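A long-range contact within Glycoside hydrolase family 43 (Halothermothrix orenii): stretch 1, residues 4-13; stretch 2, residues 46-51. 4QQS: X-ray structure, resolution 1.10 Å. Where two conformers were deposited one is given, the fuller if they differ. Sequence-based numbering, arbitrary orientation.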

# COMPACT_ATOMS: atom_id res chain seq x y z
N THR A 4 20.33 16.53 0.30
CA THR A 4 19.08 16.54 -0.46
C THR A 4 18.73 15.17 -1.04
O THR A 4 19.52 14.23 -0.97
CB THR A 4 19.16 17.50 -1.66
OG1 THR A 4 20.17 17.04 -2.57
CG2 THR A 4 19.51 18.91 -1.18
N TYR A 5 17.54 15.07 -1.63
CA TYR A 5 17.15 13.91 -2.43
C TYR A 5 16.50 14.37 -3.74
O TYR A 5 15.93 15.45 -3.81
CB TYR A 5 16.21 12.96 -1.66
CG TYR A 5 14.78 13.44 -1.52
CD1 TYR A 5 13.83 13.15 -2.49
CD2 TYR A 5 14.37 14.15 -0.40
CE1 TYR A 5 12.51 13.57 -2.35
CE2 TYR A 5 13.05 14.57 -0.25
CZ TYR A 5 12.13 14.28 -1.24
OH TYR A 5 10.83 14.69 -1.08
N THR A 6 16.57 13.52 -4.76
CA THR A 6 15.86 13.73 -6.01
C THR A 6 15.15 12.44 -6.35
O THR A 6 15.79 11.39 -6.44
CB THR A 6 16.82 14.11 -7.16
OG1 THR A 6 17.54 15.30 -6.83
CG2 THR A 6 16.06 14.36 -8.45
N ASN A 7 13.84 12.51 -6.52
CA ASN A 7 13.08 11.35 -6.95
C ASN A 7 13.44 10.98 -8.38
O ASN A 7 13.83 11.85 -9.16
CB ASN A 7 11.58 11.64 -6.89
CG ASN A 7 11.03 11.56 -5.49
OD1 ASN A 7 11.37 10.66 -4.72
ND2 ASN A 7 10.14 12.49 -5.17
N PRO A 8 13.29 9.71 -8.74
CA PRO A 8 12.91 8.59 -7.86
C PRO A 8 14.08 8.15 -6.96
O PRO A 8 15.18 7.96 -7.45
CB PRO A 8 12.57 7.47 -8.86
CG PRO A 8 12.34 8.16 -10.16
CD PRO A 8 13.30 9.30 -10.15
N VAL A 9 13.85 7.98 -5.67
CA VAL A 9 14.92 7.66 -4.73
C VAL A 9 15.31 6.19 -4.78
O VAL A 9 14.45 5.31 -4.77
CB VAL A 9 14.60 8.08 -3.28
CG1 VAL A 9 14.52 9.58 -3.16
CG2 VAL A 9 13.33 7.41 -2.78
N GLY A 10 16.61 5.93 -4.85
CA GLY A 10 17.12 4.58 -4.79
C GLY A 10 17.29 3.90 -6.13
O GLY A 10 17.90 2.83 -6.20
N GLY A 11 16.72 4.48 -7.18
CA GLY A 11 16.81 3.90 -8.50
C GLY A 11 16.20 2.51 -8.57
O GLY A 11 16.68 1.65 -9.31
N ILE A 12 15.15 2.30 -7.81
CA ILE A 12 14.50 1.01 -7.74
C ILE A 12 13.39 0.96 -8.78
O ILE A 12 12.42 1.71 -8.69
CB ILE A 12 13.90 0.78 -6.35
CG1 ILE A 12 14.99 0.81 -5.28
CG2 ILE A 12 13.17 -0.56 -6.30
CD1 ILE A 12 14.45 0.92 -3.89
N THR A 13 13.57 0.12 -9.79
CA THR A 13 12.61 -0.02 -10.87
C THR A 13 12.15 -1.46 -10.95
O THR A 13 12.62 -2.33 -10.22
CB THR A 13 13.19 0.45 -12.21
OG1 THR A 13 14.20 -0.49 -12.62
CG2 THR A 13 13.79 1.86 -12.11
N ASN A 46 17.93 6.46 5.79
CA ASN A 46 17.54 7.87 5.61
C ASN A 46 16.41 8.14 4.61
O ASN A 46 16.08 9.29 4.39
CB ASN A 46 18.77 8.71 5.24
CG ASN A 46 19.41 8.25 3.94
OD1 ASN A 46 18.84 7.45 3.20
ND2 ASN A 46 20.61 8.75 3.67
N LEU A 47 15.83 7.07 4.05
CA LEU A 47 14.76 7.11 3.04
C LEU A 47 15.23 7.48 1.64
O LEU A 47 14.45 7.45 0.69
CB LEU A 47 13.58 8.01 3.45
CG LEU A 47 12.75 7.52 4.63
CD1 LEU A 47 11.85 8.64 5.14
CD2 LEU A 47 11.92 6.31 4.24
N VAL A 48 16.53 7.79 1.50
CA VAL A 48 17.08 8.29 0.25
C VAL A 48 17.99 7.26 -0.43
O VAL A 48 17.85 6.97 -1.62
CB VAL A 48 17.85 9.59 0.48
CG1 VAL A 48 18.44 10.12 -0.82
CG2 VAL A 48 16.93 10.63 1.10
N ASP A 49 18.92 6.71 0.35
CA ASP A 49 19.87 5.72 -0.15
C ASP A 49 19.35 4.33 0.20
O ASP A 49 19.09 4.05 1.37
CB ASP A 49 21.23 5.95 0.50
CG ASP A 49 21.72 7.37 0.33
OD1 ASP A 49 21.71 7.85 -0.83
OD2 ASP A 49 22.07 8.01 1.34
N TRP A 50 19.19 3.48 -0.81
CA TRP A 50 18.55 2.18 -0.65
C TRP A 50 19.45 1.06 -1.14
O TRP A 50 20.11 1.19 -2.18
CB TRP A 50 17.24 2.10 -1.43
CG TRP A 50 16.20 3.01 -0.86
CD1 TRP A 50 15.93 4.28 -1.24
CD2 TRP A 50 15.30 2.71 0.22
NE1 TRP A 50 14.92 4.80 -0.47
CE2 TRP A 50 14.52 3.86 0.44
CE3 TRP A 50 15.09 1.59 1.04
CZ2 TRP A 50 13.53 3.92 1.42
CZ3 TRP A 50 14.13 1.66 2.02
CH2 TRP A 50 13.36 2.82 2.20
N GLU A 51 19.46 -0.04 -0.38
CA GLU A 51 20.25 -1.22 -0.75
C GLU A 51 19.34 -2.45 -0.77
O GLU A 51 18.60 -2.72 0.18
CB GLU A 51 21.46 -1.39 0.17
CG GLU A 51 21.14 -1.61 1.61
CD GLU A 51 22.38 -1.75 2.47
OE1 GLU A 51 23.46 -2.13 1.97
OE2 GLU A 51 22.26 -1.49 3.68
O HOH W 1 19.43 1.02 -4.92
O HOH W 2 18.30 8.14 -4.14

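Two irregular segments, residues 4-13 and 46-51, pack through apolar side chains and two bridging waters, with no direct hydrogen bond between them; the contact buries 285 Å² in all, counting both sides. Val 48 and Trp 50 supply most of the surface on the second segment. Val 48, in the t rotamer, fits against the base of Tyr 5 and the Thr 4 carbonyl: its CG2 lies 3.7 Å from Tyr 5 CB, and its CG1 comes within 4.3 Å of Thr 4 O. Tyr 5 starts toward Val 48 at CB, but its ring leads away, leaving the base of the side chain to make the closest touch. Val 9 CG2 rests against the Leu 47 carbonyl and the indole of Trp 50, 3.6 Å from Leu 47 O and 3.8 Å from Trp 50 NE1. Trp 50 NE1 donates a weak hydrogen bond to Leu 47 O at 2.9 Å, so the methyl rests against both partners. Gly 10 lets the chain come close to the indole: its CA is 3.8 Å from Trp 50 CD1, and a CB here would lie 2.7 Å from that same CD1, a clash. Its backbone angles (91/-13) also call for glycine by themselves. Ile 12 extends its CD1 to within 3.9 Å of Trp 50 CB, covering the root of the side chain. Polar backbone groups are served by water: water 2 accepts from Gly 10 N (2.9 Å) and donates to Val 48 O (2.8 Å), while water 1 donates to Gly 10 O (2.7 Å) and Trp 50 O (2.8 Å). Within the second segment, Asn 46 OD1 accepts from both Val 48 N and Asp 49 N, each at 2.9 Å, so one oxygen ties two successive backbone amides.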